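Long-range contacts in alpha-galactosidase (Lactobacillus brevis, PDB 3MI6), which probably hydrolyses terminal, non-reducing alpha-D-galactose residues in alpha-D-galactosides, as a member of glycoside hydrolase family 36: residues Gln69-Lys74 and Val264-Thr269; Asp84-Ala89 and Thr269-Thr274; Ser653-Ser658 and Phe682-Leu687; Ile665-Gln670 and Thr729-Val734. All coordinates share one frame; numbering follows the deposited sequence.

Contact 1: Gln69-Lys74 and Val264-Thr269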
loop_
_atom_site.group_PDB
_atom_site.type_symbol
_atom_site.label_atom_id
_atom_site.label_comp_id
_atom_site.label_asym_id
_atom_site.label_seq_id
_atom_site.Cartn_x
_atom_site.Cartn_y
_atom_site.Cartn_z
ATOM N N GLN D 69 -26.210 -7.835 26.177
ATOM C CA GLN D 69 -24.969 -7.161 26.554
ATOM C C GLN D 69 -24.770 -5.925 25.693
ATOM O O GLN D 69 -24.549 -6.040 24.486
ATOM C CB GLN D 69 -23.772 -8.105 26.407
ATOM C CG GLN D 69 -23.806 -9.276 27.376
ATOM C CD GLN D 69 -22.673 -10.271 27.169
ATOM O OE1 GLN D 69 -21.816 -10.449 28.043
ATOM N NE2 GLN D 69 -22.673 -10.933 26.021
ATOM N N PRO D 70 -24.854 -4.734 26.313
ATOM C CA PRO D 70 -24.746 -3.449 25.602
ATOM C C PRO D 70 -23.448 -3.292 24.788
ATOM O O PRO D 70 -23.453 -2.524 23.820
ATOM C CB PRO D 70 -24.800 -2.418 26.733
ATOM C CG PRO D 70 -25.530 -3.116 27.842
ATOM C CD PRO D 70 -25.108 -4.550 27.754
ATOM N N ALA D 71 -22.377 -3.998 25.170
ATOM C CA ALA D 71 -21.095 -3.982 24.439
ATOM C C ALA D 71 -21.167 -4.575 23.024
ATOM O O ALA D 71 -20.385 -4.203 22.147
ATOM C CB ALA D 71 -20.002 -4.691 25.247
ATOM N N THR D 72 -22.095 -5.505 22.814
ATOM C CA THR D 72 -22.281 -6.107 21.502
ATOM C C THR D 72 -23.585 -5.664 20.832
ATOM O O THR D 72 -24.018 -6.278 19.854
ATOM C CB THR D 72 -22.287 -7.643 21.571
ATOM O OG1 THR D 72 -23.530 -8.082 22.130
ATOM C CG2 THR D 72 -21.125 -8.169 22.410
ATOM N N ILE D 73 -24.210 -4.607 21.349
ATOM C CA ILE D 73 -25.458 -4.111 20.780
ATOM C C ILE D 73 -25.327 -2.745 20.116
ATOM O O ILE D 73 -25.012 -1.762 20.775
ATOM C CB ILE D 73 -26.570 -4.006 21.843
ATOM C CG1 ILE D 73 -27.013 -5.396 22.319
ATOM C CG2 ILE D 73 -27.757 -3.238 21.286
ATOM C CD1 ILE D 73 -28.136 -5.351 23.333
ATOM N N LYS D 74 -25.581 -2.690 18.813
ATOM C CA LYS D 74 -25.629 -1.426 18.097
ATOM C C LYS D 74 -26.715 -0.486 18.639
ATOM O O LYS D 74 -27.893 -0.823 18.686
ATOM C CB LYS D 74 -25.874 -1.664 16.617
ATOM C CG LYS D 74 -24.692 -2.198 15.844
ATOM C CD LYS D 74 -25.198 -2.940 14.619
ATOM C CE LYS D 74 -25.918 -4.182 15.089
ATOM N NZ LYS D 74 -26.714 -4.808 14.032
ATOM N N VAL D 264 -13.784 2.246 16.513
ATOM C CA VAL D 264 -13.859 0.845 16.131
ATOM C C VAL D 264 -13.626 0.068 17.409
ATOM O O VAL D 264 -12.569 0.181 18.019
ATOM C CB VAL D 264 -12.777 0.500 15.090
ATOM C CG1 VAL D 264 -12.833 -0.960 14.716
ATOM C CG2 VAL D 264 -12.938 1.396 13.843
ATOM N N ASP D 265 -14.618 -0.711 17.821
ATOM C CA ASP D 265 -14.554 -1.376 19.114
ATOM C C ASP D 265 -13.908 -2.743 19.015
ATOM O O ASP D 265 -13.434 -3.154 17.951
ATOM C CB ASP D 265 -15.944 -1.509 19.740
ATOM C CG ASP D 265 -16.798 -2.568 19.056
ATOM O OD1 ASP D 265 -16.572 -2.818 17.861
ATOM O OD2 ASP D 265 -17.706 -3.144 19.699
ATOM N N GLN D 266 -13.912 -3.446 20.141
ATOM C CA GLN D 266 -13.282 -4.758 20.251
ATOM C C GLN D 266 -13.813 -5.780 19.251
ATOM O O GLN D 266 -13.106 -6.708 18.904
ATOM C CB GLN D 266 -13.471 -5.288 21.664
ATOM C CG GLN D 266 -14.912 -5.159 22.130
ATOM C CD GLN D 266 -15.121 -5.635 23.545
ATOM O OE1 GLN D 266 -14.441 -6.555 24.020
ATOM N NE2 GLN D 266 -16.071 -5.007 24.237
ATOM N N TYR D 267 -15.055 -5.611 18.799
ATOM C CA TYR D 267 -15.679 -6.539 17.847
ATOM C C TYR D 267 -15.758 -5.946 16.436
ATOM O O TYR D 267 -16.581 -6.361 15.614
ATOM C CB TYR D 267 -17.066 -7.004 18.337
ATOM C CG TYR D 267 -17.026 -7.613 19.721
ATOM C CD1 TYR D 267 -16.556 -8.911 19.916
ATOM C CD2 TYR D 267 -17.447 -6.896 20.837
ATOM C CE1 TYR D 267 -16.508 -9.477 21.177
ATOM C CE2 TYR D 267 -17.397 -7.459 22.103
ATOM C CZ TYR D 267 -16.927 -8.750 22.260
ATOM O OH TYR D 267 -16.858 -9.311 23.505
ATOM N N SER D 268 -14.885 -4.981 16.168
ATOM C CA SER D 268 -14.744 -4.392 14.836
ATOM C C SER D 268 -16.035 -3.797 14.299
ATOM O O SER D 268 -16.312 -3.888 13.098
ATOM C CB SER D 268 -14.141 -5.394 13.832
ATOM O OG SER D 268 -12.934 -4.876 13.273
ATOM N N THR D 269 -16.826 -3.210 15.200
ATOM C CA THR D 269 -17.932 -2.340 14.805
ATOM C C THR D 269 -17.534 -0.867 14.897
ATOM O O THR D 269 -16.541 -0.506 15.543
ATOM C CB THR D 269 -19.182 -2.553 15.656
ATOM O OG1 THR D 269 -19.065 -1.833 16.897
ATOM C CG2 THR D 269 -19.389 -4.027 15.897
HETATM O O HOH W 1 -20.216 -4.021 19.211
#

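Contact 2: Asp84-Ala89 and Thr269-Thr274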
loop_
_atom_site.group_PDB
_atom_site.type_symbol
_atom_site.label_atom_id
_atom_site.label_comp_id
_atom_site.label_asym_id
_atom_site.label_seq_id
_atom_site.Cartn_x
_atom_site.Cartn_y
_atom_site.Cartn_z
ATOM N N ASP D 84 -22.076 -0.505 28.268
ATOM C CA ASP D 84 -21.419 -0.041 27.065
ATOM C C ASP D 84 -20.241 0.817 27.468
ATOM O O ASP D 84 -20.382 1.753 28.269
ATOM C CB ASP D 84 -22.382 0.792 26.221
ATOM C CG ASP D 84 -21.946 0.892 24.779
ATOM O OD1 ASP D 84 -20.821 0.440 24.474
ATOM O OD2 ASP D 84 -22.725 1.410 23.949
ATOM N N PHE D 85 -19.073 0.507 26.919
ATOM C CA PHE D 85 -17.876 1.279 27.235
ATOM C C PHE D 85 -17.347 2.106 26.058
ATOM O O PHE D 85 -16.364 2.833 26.187
ATOM C CB PHE D 85 -16.807 0.385 27.852
ATOM C CG PHE D 85 -17.163 -0.099 29.221
ATOM C CD1 PHE D 85 -17.071 0.757 30.321
ATOM C CD2 PHE D 85 -17.619 -1.399 29.419
ATOM C CE1 PHE D 85 -17.407 0.328 31.596
ATOM C CE2 PHE D 85 -17.957 -1.841 30.700
ATOM C CZ PHE D 85 -17.851 -0.971 31.787
ATOM N N ARG D 86 -18.027 2.015 24.923
ATOM C CA ARG D 86 -17.734 2.889 23.808
ATOM C C ARG D 86 -18.083 4.319 24.172
ATOM O O ARG D 86 -18.603 4.580 25.250
ATOM C CB ARG D 86 -18.512 2.448 22.585
ATOM C CG ARG D 86 -18.024 1.150 22.045
ATOM C CD ARG D 86 -18.955 0.650 20.975
ATOM N NE ARG D 86 -20.128 0.026 21.561
ATOM C CZ ARG D 86 -21.129 -0.492 20.862
ATOM N NH1 ARG D 86 -21.112 -0.461 19.532
ATOM N NH2 ARG D 86 -22.155 -1.043 21.499
ATOM N N GLN D 87 -17.778 5.250 23.282
ATOM C CA GLN D 87 -18.075 6.643 23.547
ATOM C C GLN D 87 -19.575 6.833 23.519
ATOM O O GLN D 87 -20.255 6.179 22.753
ATOM C CB GLN D 87 -17.378 7.545 22.529
ATOM C CG GLN D 87 -15.897 7.742 22.829
ATOM C CD GLN D 87 -15.638 8.313 24.235
ATOM O OE1 GLN D 87 -15.747 9.528 24.470
ATOM N NE2 GLN D 87 -15.285 7.431 25.172
ATOM N N PRO D 88 -20.103 7.702 24.384
ATOM C CA PRO D 88 -21.553 7.911 24.424
ATOM C C PRO D 88 -21.994 9.054 23.541
ATOM O O PRO D 88 -21.188 9.904 23.188
ATOM C CB PRO D 88 -21.807 8.271 25.887
ATOM C CG PRO D 88 -20.572 8.941 26.308
ATOM C CD PRO D 88 -19.433 8.280 25.561
ATOM N N ALA D 89 -23.269 9.066 23.187
ATOM C CA ALA D 89 -23.836 10.175 22.442
ATOM C C ALA D 89 -24.119 11.337 23.363
ATOM O O ALA D 89 -24.130 12.485 22.930
ATOM C CB ALA D 89 -25.123 9.763 21.778
ATOM N N THR D 269 -16.826 -3.210 15.200
ATOM C CA THR D 269 -17.932 -2.340 14.805
ATOM C C THR D 269 -17.534 -0.867 14.897
ATOM O O THR D 269 -16.541 -0.506 15.543
ATOM C CB THR D 269 -19.182 -2.553 15.656
ATOM O OG1 THR D 269 -19.065 -1.833 16.897
ATOM C CG2 THR D 269 -19.389 -4.027 15.897
ATOM N N SER D 270 -18.331 -0.024 14.253
ATOM C CA SER D 270 -18.019 1.381 14.150
ATOM C C SER D 270 -19.108 2.264 14.718
ATOM O O SER D 270 -20.258 2.164 14.316
ATOM C CB SER D 270 -17.822 1.744 12.689
ATOM O OG SER D 270 -16.787 0.964 12.128
ATOM N N ARG D 271 -18.731 3.150 15.638
ATOM C CA ARG D 271 -19.617 4.211 16.068
ATOM C C ARG D 271 -19.194 5.554 15.465
ATOM O O ARG D 271 -18.110 6.063 15.756
ATOM C CB ARG D 271 -19.652 4.288 17.597
ATOM C CG ARG D 271 -20.718 5.234 18.160
ATOM C CD ARG D 271 -20.937 4.988 19.643
ATOM N NE ARG D 271 -21.876 3.901 19.876
ATOM C CZ ARG D 271 -22.096 3.335 21.059
ATOM N NH1 ARG D 271 -21.431 3.744 22.128
ATOM N NH2 ARG D 271 -22.972 2.343 21.170
ATOM N N ILE D 272 -20.056 6.119 14.621
ATOM C CA ILE D 272 -19.854 7.467 14.106
ATOM C C ILE D 272 -20.681 8.478 14.908
ATOM O O ILE D 272 -21.899 8.448 14.882
ATOM C CB ILE D 272 -20.216 7.589 12.590
ATOM C CG1 ILE D 272 -19.408 6.611 11.731
ATOM C CG2 ILE D 272 -19.953 8.994 12.083
ATOM C CD1 ILE D 272 -19.680 5.143 11.983
ATOM N N LEU D 273 -19.997 9.377 15.612
ATOM C CA LEU D 273 -20.629 10.394 16.446
ATOM C C LEU D 273 -20.416 11.724 15.806
ATOM O O LEU D 273 -19.306 12.008 15.422
ATOM C CB LEU D 273 -19.946 10.444 17.813
ATOM C CG LEU D 273 -20.276 9.360 18.830
ATOM C CD1 LEU D 273 -19.606 9.646 20.152
ATOM C CD2 LEU D 273 -21.773 9.317 18.991
ATOM N N THR D 274 -21.454 12.545 15.691
ATOM C CA THR D 274 -21.278 13.917 15.208
ATOM C C THR D 274 -22.175 14.961 15.886
ATOM O O THR D 274 -23.365 14.751 16.069
ATOM C CB THR D 274 -21.411 14.029 13.673
ATOM O OG1 THR D 274 -22.635 13.436 13.244
ATOM C CG2 THR D 274 -20.244 13.324 12.970
HETATM O O HOH W 2 -21.520 4.009 24.953
#

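Contact 3: Ser653-Ser658 and Phe682-Leu687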
loop_
_atom_site.group_PDB
_atom_site.type_symbol
_atom_site.label_atom_id
_atom_site.label_comp_id
_atom_site.label_asym_id
_atom_site.label_seq_id
_atom_site.Cartn_x
_atom_site.Cartn_y
_atom_site.Cartn_z
ATOM N N SER D 653 -9.173 17.616 -12.973
ATOM C CA SER D 653 -10.184 17.946 -13.959
ATOM C C SER D 653 -11.583 17.750 -13.449
ATOM O O SER D 653 -11.845 16.862 -12.641
ATOM C CB SER D 653 -9.984 17.134 -15.233
ATOM O OG SER D 653 -10.328 15.778 -15.025
ATOM N N TRP D 654 -12.489 18.588 -13.932
ATOM C CA TRP D 654 -13.895 18.391 -13.643
ATOM C C TRP D 654 -14.888 18.924 -14.668
ATOM O O TRP D 654 -14.507 19.490 -15.705
ATOM C CB TRP D 654 -14.285 18.858 -12.233
ATOM C CG TRP D 654 -13.502 19.923 -11.497
ATOM C CD1 TRP D 654 -12.922 19.809 -10.231
ATOM C CD2 TRP D 654 -13.275 21.261 -11.905
ATOM N NE1 TRP D 654 -12.341 21.011 -9.843
ATOM C CE2 TRP D 654 -12.539 21.913 -10.857
ATOM C CE3 TRP D 654 -13.600 21.973 -13.041
ATOM C CZ2 TRP D 654 -12.147 23.230 -10.938
ATOM C CZ3 TRP D 654 -13.211 23.261 -13.119
ATOM C CH2 TRP D 654 -12.499 23.893 -12.073
ATOM N N GLN D 655 -16.171 18.732 -14.360
ATOM C CA GLN D 655 -17.223 18.987 -15.327
ATOM C C GLN D 655 -18.523 19.451 -14.663
ATOM O O GLN D 655 -18.936 18.900 -13.646
ATOM C CB GLN D 655 -17.482 17.697 -16.112
ATOM C CG GLN D 655 -18.124 17.893 -17.470
ATOM C CD GLN D 655 -18.397 16.575 -18.194
ATOM O OE1 GLN D 655 -19.302 16.477 -19.028
ATOM N NE2 GLN D 655 -17.619 15.557 -17.866
ATOM N N VAL D 656 -19.171 20.458 -15.238
ATOM C CA VAL D 656 -20.547 20.776 -14.860
ATOM C C VAL D 656 -21.503 20.443 -16.006
ATOM O O VAL D 656 -21.201 20.726 -17.173
ATOM C CB VAL D 656 -20.714 22.252 -14.474
ATOM C CG1 VAL D 656 -20.054 22.524 -13.156
ATOM C CG2 VAL D 656 -20.135 23.145 -15.550
ATOM N N VAL D 657 -22.640 19.831 -15.666
ATOM C CA VAL D 657 -23.619 19.372 -16.650
ATOM C C VAL D 657 -25.000 19.959 -16.343
ATOM O O VAL D 657 -25.431 20.007 -15.181
ATOM C CB VAL D 657 -23.726 17.813 -16.666
ATOM C CG1 VAL D 657 -24.632 17.333 -17.776
ATOM C CG2 VAL D 657 -22.356 17.165 -16.800
ATOM N N SER D 658 -25.688 20.402 -17.392
ATOM C CA SER D 658 -27.055 20.908 -17.286
ATOM C C SER D 658 -28.102 19.847 -16.873
ATOM O O SER D 658 -27.804 18.641 -16.820
ATOM C CB SER D 658 -27.448 21.537 -18.610
ATOM O OG SER D 658 -27.452 20.550 -19.612
ATOM N N PHE D 682 -8.996 12.612 -22.411
ATOM C CA PHE D 682 -9.951 13.095 -21.431
ATOM C C PHE D 682 -11.274 12.312 -21.454
ATOM O O PHE D 682 -11.892 12.187 -22.499
ATOM C CB PHE D 682 -10.224 14.571 -21.688
ATOM C CG PHE D 682 -11.110 15.184 -20.664
ATOM C CD1 PHE D 682 -10.705 15.245 -19.340
ATOM C CD2 PHE D 682 -12.346 15.679 -21.009
ATOM C CE1 PHE D 682 -11.514 15.799 -18.382
ATOM C CE2 PHE D 682 -13.163 16.227 -20.055
ATOM C CZ PHE D 682 -12.749 16.287 -18.734
ATOM N N TYR D 683 -11.715 11.789 -20.315
ATOM C CA TYR D 683 -12.979 11.039 -20.284
ATOM C C TYR D 683 -14.152 11.816 -19.670
ATOM O O TYR D 683 -14.302 11.853 -18.443
ATOM C CB TYR D 683 -12.830 9.730 -19.503
ATOM C CG TYR D 683 -11.915 8.731 -20.124
ATOM C CD1 TYR D 683 -10.550 8.760 -19.859
ATOM C CD2 TYR D 683 -12.406 7.730 -20.974
ATOM C CE1 TYR D 683 -9.694 7.823 -20.434
ATOM C CE2 TYR D 683 -11.557 6.789 -21.550
ATOM C CZ TYR D 683 -10.208 6.847 -21.275
ATOM O OH TYR D 683 -9.360 5.930 -21.823
ATOM N N PHE D 684 -15.002 12.410 -20.497
ATOM C CA PHE D 684 -16.184 13.090 -19.962
ATOM C C PHE D 684 -17.041 12.145 -19.104
ATOM O O PHE D 684 -17.058 10.921 -19.320
ATOM C CB PHE D 684 -17.024 13.689 -21.092
ATOM C CG PHE D 684 -16.304 14.737 -21.892
ATOM C CD1 PHE D 684 -15.374 14.377 -22.855
ATOM C CD2 PHE D 684 -16.558 16.087 -21.688
ATOM C CE1 PHE D 684 -14.713 15.336 -23.597
ATOM C CE2 PHE D 684 -15.888 17.048 -22.421
ATOM C CZ PHE D 684 -14.964 16.677 -23.369
ATOM N N LYS D 685 -17.727 12.720 -18.117
ATOM C CA LYS D 685 -18.764 12.014 -17.372
ATOM C C LYS D 685 -20.078 12.804 -17.450
ATOM O O LYS D 685 -20.108 13.971 -17.862
ATOM C CB LYS D 685 -18.370 11.827 -15.902
ATOM C CG LYS D 685 -16.897 11.579 -15.628
ATOM C CD LYS D 685 -16.414 10.290 -16.227
ATOM C CE LYS D 685 -15.806 9.399 -15.181
ATOM N NZ LYS D 685 -14.467 8.941 -15.624
ATOM N N GLY D 686 -21.169 12.151 -17.064
ATOM C CA GLY D 686 -22.448 12.810 -16.924
ATOM C C GLY D 686 -23.245 13.110 -18.178
ATOM O O GLY D 686 -24.183 13.896 -18.128
ATOM N N LEU D 687 -22.910 12.499 -19.300
ATOM C CA LEU D 687 -23.642 12.792 -20.528
ATOM C C LEU D 687 -24.656 11.714 -20.863
ATOM O O LEU D 687 -24.640 10.626 -20.296
ATOM C CB LEU D 687 -22.682 12.962 -21.709
ATOM C CG LEU D 687 -21.656 14.084 -21.623
ATOM C CD1 LEU D 687 -20.829 14.054 -22.882
ATOM C CD2 LEU D 687 -22.322 15.439 -21.429
#

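Contact 4: Ile665-Gln670 and Thr729-Val734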
loop_
_atom_site.group_PDB
_atom_site.type_symbol
_atom_site.label_atom_id
_atom_site.label_comp_id
_atom_site.label_asym_id
_atom_site.label_seq_id
_atom_site.Cartn_x
_atom_site.Cartn_y
_atom_site.Cartn_z
ATOM N N ILE D 665 -19.661 21.932 -19.516
ATOM C CA ILE D 665 -18.308 22.447 -19.598
ATOM C C ILE D 665 -17.353 21.631 -18.740
ATOM O O ILE D 665 -17.554 21.474 -17.540
ATOM C CB ILE D 665 -18.245 23.906 -19.216
ATOM C CG1 ILE D 665 -18.880 24.745 -20.330
ATOM C CG2 ILE D 665 -16.808 24.332 -19.004
ATOM C CD1 ILE D 665 -18.969 26.231 -20.031
ATOM N N ALA D 666 -16.322 21.093 -19.384
ATOM C CA ALA D 666 -15.274 20.328 -18.714
ATOM C C ALA D 666 -13.993 21.146 -18.679
ATOM O O ALA D 666 -13.801 22.067 -19.468
ATOM C CB ALA D 666 -15.038 19.009 -19.437
ATOM N N ALA D 667 -13.113 20.826 -17.747
ATOM C CA ALA D 667 -11.860 21.546 -17.667
ATOM C C ALA D 667 -10.819 20.595 -17.163
ATOM O O ALA D 667 -11.085 19.846 -16.237
ATOM C CB ALA D 667 -11.985 22.726 -16.743
ATOM N N ARG D 668 -9.651 20.611 -17.802
ATOM C CA ARG D 668 -8.489 19.859 -17.362
ATOM C C ARG D 668 -7.366 20.853 -17.072
ATOM O O ARG D 668 -7.021 21.681 -17.910
ATOM C CB ARG D 668 -8.064 18.899 -18.454
ATOM C CG ARG D 668 -6.953 17.978 -18.112
ATOM C CD ARG D 668 -6.698 17.072 -19.307
ATOM N NE ARG D 668 -5.694 16.046 -19.048
ATOM C CZ ARG D 668 -4.401 16.171 -19.346
ATOM N NH1 ARG D 668 -3.950 17.279 -19.915
ATOM N NH2 ARG D 668 -3.558 15.189 -19.063
ATOM N N TYR D 669 -6.806 20.781 -15.875
ATOM C CA TYR D 669 -5.693 21.628 -15.492
ATOM C C TYR D 669 -4.492 20.742 -15.217
ATOM O O TYR D 669 -4.590 19.777 -14.475
ATOM C CB TYR D 669 -6.037 22.426 -14.222
ATOM C CG TYR D 669 -7.416 23.048 -14.231
ATOM C CD1 TYR D 669 -7.588 24.361 -14.602
ATOM C CD2 TYR D 669 -8.545 22.308 -13.893
ATOM C CE1 TYR D 669 -8.833 24.931 -14.632
ATOM C CE2 TYR D 669 -9.798 22.869 -13.917
ATOM C CZ TYR D 669 -9.937 24.185 -14.284
ATOM O OH TYR D 669 -11.180 24.792 -14.316
ATOM N N GLN D 670 -3.356 21.058 -15.818
ATOM C CA GLN D 670 -2.139 20.341 -15.488
ATOM C C GLN D 670 -1.229 21.324 -14.784
ATOM O O GLN D 670 -1.074 22.468 -15.244
ATOM C CB GLN D 670 -1.476 19.782 -16.737
ATOM C CG GLN D 670 -0.286 18.876 -16.463
ATOM C CD GLN D 670 0.387 18.378 -17.756
ATOM O OE1 GLN D 670 0.836 19.189 -18.584
ATOM N NE2 GLN D 670 0.450 17.044 -17.932
ATOM N N THR D 729 -4.446 25.090 -18.732
ATOM C CA THR D 729 -5.845 24.734 -18.736
ATOM C C THR D 729 -6.365 24.407 -20.120
ATOM O O THR D 729 -6.127 25.131 -21.076
ATOM C CB THR D 729 -6.696 25.872 -18.207
ATOM O OG1 THR D 729 -6.173 26.310 -16.944
ATOM C CG2 THR D 729 -8.136 25.402 -18.065
ATOM N N GLN D 730 -7.087 23.304 -20.206
ATOM C CA GLN D 730 -7.839 22.946 -21.388
ATOM C C GLN D 730 -9.333 22.917 -21.035
ATOM O O GLN D 730 -9.767 22.163 -20.165
ATOM C CB GLN D 730 -7.356 21.597 -21.901
ATOM C CG GLN D 730 -5.923 21.631 -22.390
ATOM C CD GLN D 730 -5.171 20.330 -22.153
ATOM O OE1 GLN D 730 -5.250 19.726 -21.082
ATOM N NE2 GLN D 730 -4.412 19.912 -23.144
ATOM N N LEU D 731 -10.096 23.763 -21.717
ATOM C CA LEU D 731 -11.522 23.917 -21.517
ATOM C C LEU D 731 -12.269 23.234 -22.655
ATOM O O LEU D 731 -11.819 23.249 -23.796
ATOM C CB LEU D 731 -11.861 25.395 -21.536
ATOM C CG LEU D 731 -12.726 26.027 -20.455
ATOM C CD1 LEU D 731 -12.221 25.711 -19.049
ATOM C CD2 LEU D 731 -12.732 27.517 -20.710
ATOM N N PHE D 732 -13.419 22.652 -22.338
ATOM C CA PHE D 732 -14.205 21.884 -23.281
ATOM C C PHE D 732 -15.695 22.237 -23.173
ATOM O O PHE D 732 -16.392 21.742 -22.284
ATOM C CB PHE D 732 -14.038 20.405 -22.978
ATOM C CG PHE D 732 -12.631 19.915 -23.107
ATOM C CD1 PHE D 732 -12.094 19.620 -24.350
ATOM C CD2 PHE D 732 -11.845 19.715 -21.984
ATOM C CE1 PHE D 732 -10.797 19.155 -24.462
ATOM C CE2 PHE D 732 -10.540 19.244 -22.104
ATOM C CZ PHE D 732 -10.020 18.973 -23.334
ATOM N N VAL D 733 -16.181 23.085 -24.076
ATOM C CA VAL D 733 -17.600 23.420 -24.137
ATOM C C VAL D 733 -18.373 22.397 -24.975
ATOM O O VAL D 733 -18.140 22.257 -26.181
ATOM C CB VAL D 733 -17.800 24.805 -24.757
ATOM C CG1 VAL D 733 -19.265 25.171 -24.779
ATOM C CG2 VAL D 733 -16.981 25.843 -24.007
ATOM N N VAL D 734 -19.295 21.691 -24.336
ATOM C CA VAL D 734 -20.010 20.599 -24.987
ATOM C C VAL D 734 -21.431 20.996 -25.337
ATOM O O VAL D 734 -22.222 21.313 -24.464
ATOM C CB VAL D 734 -20.055 19.354 -24.091
ATOM C CG1 VAL D 734 -20.810 18.235 -24.776
ATOM C CG2 VAL D 734 -18.652 18.909 -23.737
#

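Contact 1: Gln69-Lys74 and Val264-Thr269
Thr-72 and Tyr-267 meet where the loop 69-74 approaches the turn of a beta hairpin, which joins strands 258-264 and 270-274. The apolar part is small. The methyl CG2 of Thr-72 lies 3.8 Å from Tyr-267 CE2, and the two side chains cross at a slant. Ala-71 points its CB at the turn, and the end of Gln-266 comes up to it.

The polar part runs through one water. It donates to Ala-71 O at 2.9 Å and to Asp-265 OD2 at 2.7 Å. Thr-269 OG1 gives it a weak third bond.

The turn itself is a type I beta turn from Asp-265 to Ser-268. Asp-265 CG lies between backbone N and carbonyl carbon (chi1 73°), keeping the carboxylate close to its own turn. There Asp-265 OD1 accepts from Thr-269 N at 2.7 Å, nearly along the C-O axis. An alanine in place of Asp-265 would probably leave Thr-269 N without this mate and the water without one of its acceptors.

Other subunits reach the contact. Thr-72 OG1 is hydrogen-bonded to Tyr-679 OH, and Tyr-267 OH to Asn-676, both of the third subunit. Arg-202 of the second subunit hydrogen-bonds to Gln-266 O.

No direct hydrogen bond joins the two segments. Ala-71 O and Asp-265 OD2 are both acceptors, 3.8 Å apart, and a water that offers a proton to each lets them face one another.

Contact 2: Asp84-Ala89 and Thr269-Thr274
Gln-87 and Arg-271 lie 8.0 Å apart at their CA atoms, and Ala-89 and Leu-273 6.8 Å apart, so the loop 84-89 runs beside strand 270-274 without pairing with it. Arg-271 fills the space between. Its guanidinium meets Asp-84 tip to tip. Arg-271 NH1 and NH2 both reach OD2 of Asp-84, and the NH2 bond is 2.9 Å long and uses the syn lone pair. The carboxylate is turned 70° from the guanidinium. Arg-271 NH1 also donates to Gln-87 O at 2.8 Å and to a water that also lies near Arg-86 O.

The other carboxylate oxygen, OD1, takes Arg-86 N in an Asx turn and Arg-86 NE in a salt bridge. The Arg-86 guanidinium lies flat on that of Arg-271, centres 4.0 Å apart, with Arg-271 NH2 over its centre. Asp-84 probably offsets the repulsion of these like charges. Further along the strand, Leu-273 CD1 packs on Gln-87 CB at 3.9 Å.

Asp-185 of strand 174-186 binds Arg-271 NE. Glu-263 accepts from Gln-87 N and ties the loop to strand 258-264. Ala-89 is joined to Leu-180 of strand 174-186 by a backbone hydrogen bond. Strand 270-274 pairs with both of these strands.

Contact 3: Ser653-Ser658 and Phe682-Leu687
Gln-655 reaches from strand 651-657 to the backbone of Lys-685, in the antiparallel beta sheet of the C-terminal domain. Segment 682-687 starts at the end of strand 680-682 and runs along one face of this sheet. It goes roughly in the same direction as strand 651-657, with the end-to-end lines 17° apart.

The buried part is built on Gln-655 and two phenylalanines. Gln-655 CG stands anti to the backbone N (chi1 -157°), and the chain beyond is extended. The extended chain brings the amide to the edge of the Phe-684 ring and close to the Lys-685 backbone. The amide plane is turned 88° from the ring. Leu-687 CD2 closes in on the same amide. Gln-655, Phe-682 and Phe-684 all touch Ala-666 of the neighbouring strand 663-670.

The side toward solvent is looser. Lys-685 gives only its backbone and the root of its side chain. Its NZ forms a salt bridge with Glu-243. Gly-686 follows with a positive phi of 78°, which favours glycine. A side chain there would point at Val-657. Instead Val-657 CG1 rests 3.5 Å from Gly-686 O.

At Phe-682, where the segment begins, Ser-653 OG, hydrogen-bonded to Asp-642, lies 3.6 Å from Phe-682 CE1 in the plane of that ring. On the far side of the ring, Phe-682 CE2 stands 3.6 Å above the centre of the Phe-684 ring.

Contact 4: Ile665-Gln670 and Thr729-Val734
Thr-729 lies beside Tyr-669, their side chains pointing the same way. Its CG2 is 3.5 Å from Tyr-669 CE1, and its OG1 is 3.4 Å from Tyr-669 CD1. The polar ends have other partners: Thr-729 OG1 is hydrogen-bonded to Thr-592, and Tyr-669 OH to Ala-595 O, both on helix 590-597.

Gln-730 pairs with Arg-668 through two backbone bonds, Gln-730 N to Arg-668 O and Arg-668 N to Gln-730 O, each 2.8 Å. On the same face as Phe-732, its side chain runs alongside that of Arg-668. The Arg-668 chain is extended from CG to NE, with CG anti to the backbone N (chi1 -175°). Its NH1 donates to Gln-730 OE1 at 3.0 Å, in the amide plane and on a lone pair. An alanine in place of Arg-668 would probably leave Gln-730 OE1 without this donor and its amide freer to turn.

Leu-731 turns to the face of Thr-729 and sets CD1 3.8 Å from Ala-667 CB. This is a regular antiparallel ladder, in which strands 663-670 and 728-736 are central neighbours of the C-terminal domain sheet.

Phe-732 forms the next hydrogen-bonded pair, with Ala-666. The bonds are Ala-666 N to Phe-732 O and Phe-732 N to Ala-666 O, both 3.0 Å, and the CB atoms pack together. The ring also lies almost parallel to that of Phe-682. Val-733, back on the Leu-731 face, brings CG2 to 4.3 Å from Ile-665 CG1, and its N is hydrogen-bonded to the side chain of Asn-696.

In the fold
The four contacts form two pairs. Contacts 1 and 2 lie in the N-terminal domain, with centres 9 Å apart. They share Thr-269, and Arg-86 of contact 2 donates to Ile-73 O of contact 1. Contacts 3 and 4 lie in the C-terminal domain, also 9 Å apart. Backbone bonds between strands 651-657 and 663-670 join them. Within a chain the pairs are far apart: the closest two across them, contacts 2 and 3, have centres 39 Å and nearest atoms about 25 Å apart. In the assembly, contact 1 meets the C-terminal domain of the third subunit, just ahead of the segment 682-687 used in contact 3. All four lie away from the predicted catalytic residues Asp-479 and Asp-549.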